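PDB 4EM2: uncharacterized HTH-type transcriptional regulator SAR2349 from Staphylococcus aureus, which probably binds DNA as a transcription factor of the MarR family and is seen here with salicylate bound. Local coordinates for residues R96-V110 / R118-L131. Residues are numbered along the deposited sequence; the frame is centred on the assembly and turned at random.
With SAL (2-hydroxybenzoic acid), chain D; SO4 (sulfate ion), chain F.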
loop_
_atom_site.group_PDB
_atom_site.type_symbol
_atom_site.label_atom_id
_atom_site.label_comp_id
_atom_site.label_asym_id
_atom_site.label_seq_id
_atom_site.Cartn_x
_atom_site.Cartn_y
_atom_site.Cartn_z
ATOM N N ARG A 96 8.065 11.323 -6.097
ATOM C CA ARG A 96 9.394 11.870 -5.812
ATOM C C ARG A 96 9.470 12.294 -4.373
ATOM O O ARG A 96 10.402 11.929 -3.655
ATOM C CB ARG A 96 9.710 13.074 -6.722
ATOM C CG ARG A 96 11.209 13.288 -7.054
ATOM C CD ARG A 96 11.435 14.310 -8.215
ATOM N NE ARG A 96 10.594 14.050 -9.415
ATOM C CZ ARG A 96 10.975 13.398 -10.534
ATOM N NH1 ARG A 96 12.229 12.918 -10.652
ATOM N NH2 ARG A 96 10.082 13.196 -11.522
ATOM N N LYS A 97 8.486 13.062 -3.937
ATOM C CA LYS A 97 8.457 13.533 -2.550
ATOM C C LYS A 97 8.435 12.421 -1.477
ATOM O O LYS A 97 9.079 12.511 -0.451
ATOM C CB LYS A 97 7.244 14.449 -2.340
ATOM C CG LYS A 97 7.038 14.827 -0.879
ATOM C CD LYS A 97 6.233 16.113 -0.710
ATOM C CE LYS A 97 6.025 16.475 0.765
ATOM N NZ LYS A 97 4.909 15.714 1.478
ATOM N N THR A 98 7.657 11.383 -1.720
ATOM C CA THR A 98 7.537 10.265 -0.743
ATOM C C THR A 98 8.840 9.481 -0.741
ATOM O O THR A 98 9.320 9.094 0.302
ATOM C CB THR A 98 6.370 9.349 -1.181
ATOM O OG1 THR A 98 5.181 10.131 -1.212
ATOM C CG2 THR A 98 6.162 8.146 -0.218
ATOM N N LEU A 99 9.413 9.240 -1.927
ATOM C CA LEU A 99 10.673 8.489 -2.000
ATOM C C LEU A 99 11.740 9.251 -1.282
ATOM O O LEU A 99 12.554 8.680 -0.536
ATOM C CB LEU A 99 11.121 8.291 -3.435
ATOM C CG LEU A 99 10.488 7.085 -4.120
ATOM C CD1 LEU A 99 10.719 7.251 -5.628
ATOM C CD2 LEU A 99 11.071 5.722 -3.606
ATOM N N LYS A 100 11.747 10.561 -1.504
ATOM C CA LYS A 100 12.731 11.396 -0.865
ATOM C C LYS A 100 12.658 11.207 0.644
ATOM O O LYS A 100 13.675 11.172 1.321
ATOM C CB LYS A 100 12.507 12.872 -1.208
ATOM C CG LYS A 100 12.887 13.275 -2.626
ATOM C CD LYS A 100 12.974 14.828 -2.746
ATOM C CE LYS A 100 14.040 15.346 -1.749
ATOM N NZ LYS A 100 13.613 16.470 -0.862
ATOM N N ALA A 101 11.453 11.095 1.195
ATOM C CA ALA A 101 11.352 10.888 2.640
ATOM C C ALA A 101 11.837 9.474 2.986
ATOM O O ALA A 101 12.552 9.273 3.958
ATOM C CB ALA A 101 9.932 11.090 3.106
ATOM N N LEU A 102 11.448 8.474 2.206
ATOM C CA LEU A 102 11.928 7.093 2.465
ATOM C C LEU A 102 13.493 7.045 2.500
ATOM O O LEU A 102 14.087 6.418 3.411
ATOM C CB LEU A 102 11.421 6.169 1.385
ATOM C CG LEU A 102 9.887 5.908 1.528
ATOM C CD1 LEU A 102 9.390 5.109 0.321
ATOM C CD2 LEU A 102 9.644 5.176 2.882
ATOM N N ILE A 103 14.133 7.736 1.549
ATOM C CA ILE A 103 15.605 7.778 1.456
ATOM C C ILE A 103 16.128 8.465 2.675
ATOM O O ILE A 103 17.011 7.937 3.348
ATOM C CB ILE A 103 16.106 8.577 0.214
ATOM C CG1 ILE A 103 15.758 7.829 -1.067
ATOM C CG2 ILE A 103 17.672 8.701 0.238
ATOM C CD1 ILE A 103 15.749 8.767 -2.332
ATOM N N GLU A 104 15.540 9.620 2.993
ATOM C CA GLU A 104 15.973 10.388 4.150
ATOM C C GLU A 104 15.814 9.612 5.444
ATOM O O GLU A 104 16.576 9.798 6.416
ATOM C CB GLU A 104 15.182 11.692 4.223
ATOM C CG GLU A 104 15.437 12.508 5.515
ATOM C CD GLU A 104 16.910 12.926 5.688
ATOM O OE1 GLU A 104 17.542 13.428 4.704
ATOM O OE2 GLU A 104 17.432 12.762 6.816
ATOM N N ASN A 105 14.819 8.734 5.484
ATOM C CA ASN A 105 14.631 7.930 6.669
ATOM C C ASN A 105 15.482 6.656 6.649
ATOM O O ASN A 105 15.299 5.800 7.519
ATOM C CB ASN A 105 13.155 7.529 6.818
ATOM C CG ASN A 105 12.268 8.708 7.049
ATOM O OD1 ASN A 105 12.598 9.579 7.848
ATOM N ND2 ASN A 105 11.136 8.757 6.353
ATOM N N ASP A 106 16.367 6.496 5.650
ATOM C CA ASP A 106 17.206 5.278 5.634
ATOM C C ASP A 106 16.405 3.961 5.409
ATOM O O ASP A 106 16.785 2.873 5.883
ATOM C CB ASP A 106 17.940 5.224 6.976
ATOM C CG ASP A 106 19.103 4.213 7.001
ATOM O OD1 ASP A 106 19.642 3.869 5.920
ATOM O OD2 ASP A 106 19.489 3.793 8.132
ATOM N N LEU A 107 15.293 4.054 4.690
ATOM C CA LEU A 107 14.459 2.869 4.436
ATOM C C LEU A 107 14.701 2.296 3.043
ATOM O O LEU A 107 14.380 1.136 2.778
ATOM C CB LEU A 107 12.966 3.235 4.588
ATOM C CG LEU A 107 12.628 3.626 6.032
ATOM C CD1 LEU A 107 11.178 4.147 6.103
ATOM C CD2 LEU A 107 12.815 2.424 6.935
ATOM N N ILE A 108 15.253 3.129 2.159
ATOM C CA ILE A 108 15.541 2.687 0.810
ATOM C C ILE A 108 16.830 3.313 0.339
ATOM O O ILE A 108 17.190 4.417 0.750
ATOM C CB ILE A 108 14.436 3.036 -0.261
ATOM C CG1 ILE A 108 14.378 4.530 -0.470
ATOM C CG2 ILE A 108 13.062 2.425 0.103
ATOM C CD1 ILE A 108 13.445 4.943 -1.699
ATOM N N THR A 109 17.517 2.584 -0.535
ATOM C CA THR A 109 18.780 3.064 -1.072
ATOM C C THR A 109 18.647 3.244 -2.587
ATOM O O THR A 109 17.974 2.479 -3.251
ATOM C CB THR A 109 19.918 2.075 -0.775
ATOM O OG1 THR A 109 19.442 0.731 -0.964
ATOM C CG2 THR A 109 20.390 2.223 0.655
ATOM N N VAL A 110 19.344 4.245 -3.095
ATOM C CA VAL A 110 19.328 4.608 -4.488
ATOM C C VAL A 110 20.630 4.211 -5.195
ATOM O O VAL A 110 21.711 4.569 -4.756
ATOM C CB VAL A 110 19.197 6.150 -4.628
ATOM C CG1 VAL A 110 19.117 6.538 -6.086
ATOM C CG2 VAL A 110 18.001 6.656 -3.853
ATOM N N ARG A 118 15.019 9.658 -11.620
ATOM C CA ARG A 118 13.853 8.847 -11.955
ATOM C C ARG A 118 14.134 7.482 -12.615
ATOM O O ARG A 118 13.230 6.618 -12.686
ATOM C CB ARG A 118 12.888 9.677 -12.818
ATOM C CG ARG A 118 13.134 9.628 -14.315
ATOM C CD ARG A 118 12.350 10.745 -14.971
ATOM N NE ARG A 118 12.677 12.023 -14.330
ATOM C CZ ARG A 118 13.318 13.024 -14.931
ATOM N NH1 ARG A 118 13.710 12.906 -16.203
ATOM N NH2 ARG A 118 13.577 14.141 -14.260
ATOM N N GLN A 119 15.379 7.310 -13.085
ATOM C CA GLN A 119 15.891 6.073 -13.745
ATOM C C GLN A 119 16.745 5.168 -12.788
ATOM O O GLN A 119 17.011 4.002 -13.084
ATOM C CB GLN A 119 16.803 6.452 -14.944
ATOM C CG GLN A 119 16.088 7.045 -16.169
ATOM C CD GLN A 119 15.238 6.002 -16.854
ATOM O OE1 GLN A 119 14.863 4.996 -16.234
ATOM N NE2 GLN A 119 14.925 6.220 -18.127
ATOM N N LYS A 120 17.185 5.732 -11.663
ATOM C CA LYS A 120 18.020 5.023 -10.722
ATOM C C LYS A 120 17.300 3.872 -10.031
ATOM O O LYS A 120 16.095 3.942 -9.749
ATOM C CB LYS A 120 18.545 6.016 -9.722
ATOM C CG LYS A 120 19.287 7.162 -10.388
ATOM C CD LYS A 120 20.073 7.957 -9.358
ATOM C CE LYS A 120 20.709 9.221 -9.972
ATOM N NZ LYS A 120 21.530 9.873 -8.944
ATOM N N PHE A 121 18.019 2.786 -9.807
ATOM C CA PHE A 121 17.400 1.640 -9.169
ATOM C C PHE A 121 17.239 1.847 -7.677
ATOM O O PHE A 121 18.112 2.445 -7.009
ATOM C CB PHE A 121 18.175 0.389 -9.473
ATOM C CG PHE A 121 17.966 -0.083 -10.866
ATOM C CD1 PHE A 121 16.736 -0.620 -11.241
ATOM C CD2 PHE A 121 18.959 0.105 -11.837
ATOM C CE1 PHE A 121 16.481 -0.965 -12.585
ATOM C CE2 PHE A 121 18.722 -0.227 -13.153
ATOM C CZ PHE A 121 17.481 -0.764 -13.546
ATOM N N LEU A 122 16.102 1.376 -7.177
ATOM C CA LEU A 122 15.760 1.533 -5.768
ATOM C C LEU A 122 15.529 0.196 -5.096
ATOM O O LEU A 122 14.827 -0.667 -5.640
ATOM C CB LEU A 122 14.459 2.350 -5.641
ATOM C CG LEU A 122 14.445 3.634 -6.479
ATOM C CD1 LEU A 122 12.975 4.151 -6.690
ATOM C CD2 LEU A 122 15.279 4.654 -5.801
ATOM N N THR A 123 16.091 0.036 -3.902
ATOM C CA THR A 123 15.889 -1.192 -3.156
ATOM C C THR A 123 15.785 -0.855 -1.679
ATOM O O THR A 123 16.239 0.208 -1.260
ATOM C CB THR A 123 17.098 -2.156 -3.300
ATOM O OG1 THR A 123 18.281 -1.423 -2.998
ATOM C CG2 THR A 123 17.148 -2.764 -4.698
ATOM N N LEU A 124 15.226 -1.774 -0.891
ATOM C CA LEU A 124 15.099 -1.513 0.545
ATOM C C LEU A 124 16.421 -1.657 1.211
ATOM O O LEU A 124 17.225 -2.498 0.814
ATOM C CB LEU A 124 14.182 -2.522 1.248
ATOM C CG LEU A 124 12.676 -2.667 0.886
ATOM C CD1 LEU A 124 11.889 -3.065 2.119
ATOM C CD2 LEU A 124 12.126 -1.430 0.291
ATOM N N THR A 125 16.649 -0.843 2.232
ATOM C CA THR A 125 17.869 -0.998 3.068
ATOM C C THR A 125 17.515 -2.063 4.118
ATOM O O THR A 125 16.347 -2.454 4.250
ATOM C CB THR A 125 18.128 0.223 3.893
ATOM O OG1 THR A 125 16.962 0.409 4.729
ATOM C CG2 THR A 125 18.377 1.446 2.985
ATOM N N PRO A 126 18.507 -2.535 4.908
ATOM C CA PRO A 126 18.182 -3.561 5.935
ATOM C C PRO A 126 17.103 -3.067 6.939
ATOM O O PRO A 126 16.253 -3.848 7.435
ATOM C CB PRO A 126 19.525 -3.814 6.630
ATOM C CG PRO A 126 20.558 -3.648 5.434
ATOM C CD PRO A 126 19.970 -2.409 4.685
ATOM N N LYS A 127 17.186 -1.788 7.283
ATOM C CA LYS A 127 16.200 -1.170 8.181
ATOM C C LYS A 127 14.836 -1.242 7.491
ATOM O O LYS A 127 13.818 -1.614 8.100
ATOM C CB LYS A 127 16.587 0.285 8.393
ATOM C CG LYS A 127 15.722 1.021 9.421
ATOM C CD LYS A 127 16.167 2.497 9.540
ATOM C CE LYS A 127 15.166 3.301 10.329
ATOM N NZ LYS A 127 15.401 4.786 10.187
ATOM N N GLY A 128 14.821 -0.914 6.211
ATOM C CA GLY A 128 13.591 -0.973 5.451
ATOM C C GLY A 128 12.956 -2.359 5.498
ATOM O O GLY A 128 11.706 -2.500 5.700
ATOM N N HIS A 129 13.780 -3.414 5.324
ATOM C CA HIS A 129 13.266 -4.772 5.372
ATOM C C HIS A 129 12.724 -5.151 6.726
ATOM O O HIS A 129 11.696 -5.844 6.859
ATOM C CB HIS A 129 14.363 -5.779 4.972
ATOM C CG HIS A 129 14.551 -5.919 3.488
ATOM N ND1 HIS A 129 13.575 -6.443 2.666
ATOM C CD2 HIS A 129 15.612 -5.625 2.682
ATOM C CE1 HIS A 129 14.030 -6.469 1.419
ATOM N NE2 HIS A 129 15.261 -5.978 1.402
ATOM N N GLU A 130 13.416 -4.715 7.766
ATOM C CA GLU A 130 12.946 -5.027 9.104
ATOM C C GLU A 130 11.593 -4.334 9.325
ATOM O O GLU A 130 10.667 -4.914 9.874
ATOM C CB GLU A 130 13.942 -4.520 10.132
ATOM C CG GLU A 130 13.586 -4.834 11.540
ATOM C CD GLU A 130 13.749 -6.298 11.951
ATOM O OE1 GLU A 130 14.406 -7.071 11.228
ATOM O OE2 GLU A 130 13.243 -6.663 13.053
ATOM N N LEU A 131 11.480 -3.084 8.931
ATOM C CA LEU A 131 10.215 -2.376 9.153
ATOM C C LEU A 131 9.100 -3.115 8.363
ATOM O O LEU A 131 8.026 -3.421 8.879
ATOM C CB LEU A 131 10.358 -0.941 8.682
ATOM C CG LEU A 131 9.156 0.032 8.835
ATOM C CD1 LEU A 131 9.693 1.428 8.661
ATOM C CD2 LEU A 131 8.060 -0.274 7.805
HETATM C "C1'" SAL D . 16.973 11.225 -4.475
HETATM O "O1'" SAL D . 16.583 12.244 -3.922
HETATM O "O2'" SAL D . 18.234 10.778 -4.229
HETATM C C1 SAL D . 16.061 10.462 -5.386
HETATM C C2 SAL D . 14.785 10.988 -5.753
HETATM C C3 SAL D . 13.933 10.235 -6.613
HETATM C C4 SAL D . 14.346 8.978 -7.101
HETATM C C5 SAL D . 15.599 8.467 -6.744
HETATM C C6 SAL D . 16.453 9.191 -5.899
HETATM O O2 SAL D . 14.388 12.201 -5.275
HETATM S S SO4 F . 15.987 14.140 -11.977
HETATM O O1 SO4 F . 15.768 15.289 -12.969
HETATM O O2 SO4 F . 15.071 12.986 -12.384
HETATM O O3 SO4 F . 15.684 14.722 -10.642
HETATM O O4 SO4 F . 17.438 13.643 -12.065
HETATM O O HOH W 1 18.560 4.904 10.261
HETATM O O HOH W 2 19.187 0.122 -5.126
#
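Strands 108-110 and 122-124 run antiparallel, their axes 4.6 Å apart at closest approach, and form the beta hairpin, or wing, of this MarR-type winged helix-turn-helix. T109 and T123 make the hydrogen-bonded pair, with T109 N to T123 O at 2.8 Å and T123 N returning to T109 O. T125 N donates to L107 O at 3.1 Å, where the second strand gives way to helix 126-148. A Schellman motif ends helix 92-104, with D106 at positive phi as its C-prime residue.

T125 locks this turn to the next helix: its OG1, set between backbone N and carbonyl carbon (chi1 59°), donates to D106 O (2.7 Å) and, as N-cap, accepts from G128 N. A short hydroxyl side chain suits both tasks. K127 stretches across D106 at about a right angle until NZ reaches N105 O, 2.9 Å away; a water links NZ to D106 OD2. G128, lacking a side chain, lets its CA lie against L107 O, while L107 CD2 packs on L131 CD1.

V110 and L122 lie on one face of the hairpin, where apolar branches suit the packing: L122 meets L99 of helix 92-104 methyl to methyl, and V110 CG2 touches L122 CD2 at 3.9 Å. V110 CG2 also lies 3.6 Å from salicylate C6, in a pocket shared with R96, K100 and I103. At the far end, the R96 and R118 guanidinium planes stand 78° apart beside a sulfate, probably from the crystallisation liquor. Sulfate O2 lies over one face of the R118 group, 2.7 Å from R118 NH2, and R96 NH1 comes to that group's edge.

Helix 81-88 packs against L99 and L122, and helix 64-76 against L99 and L124, so the hairpin and helix 92-104 both pack on these two helices.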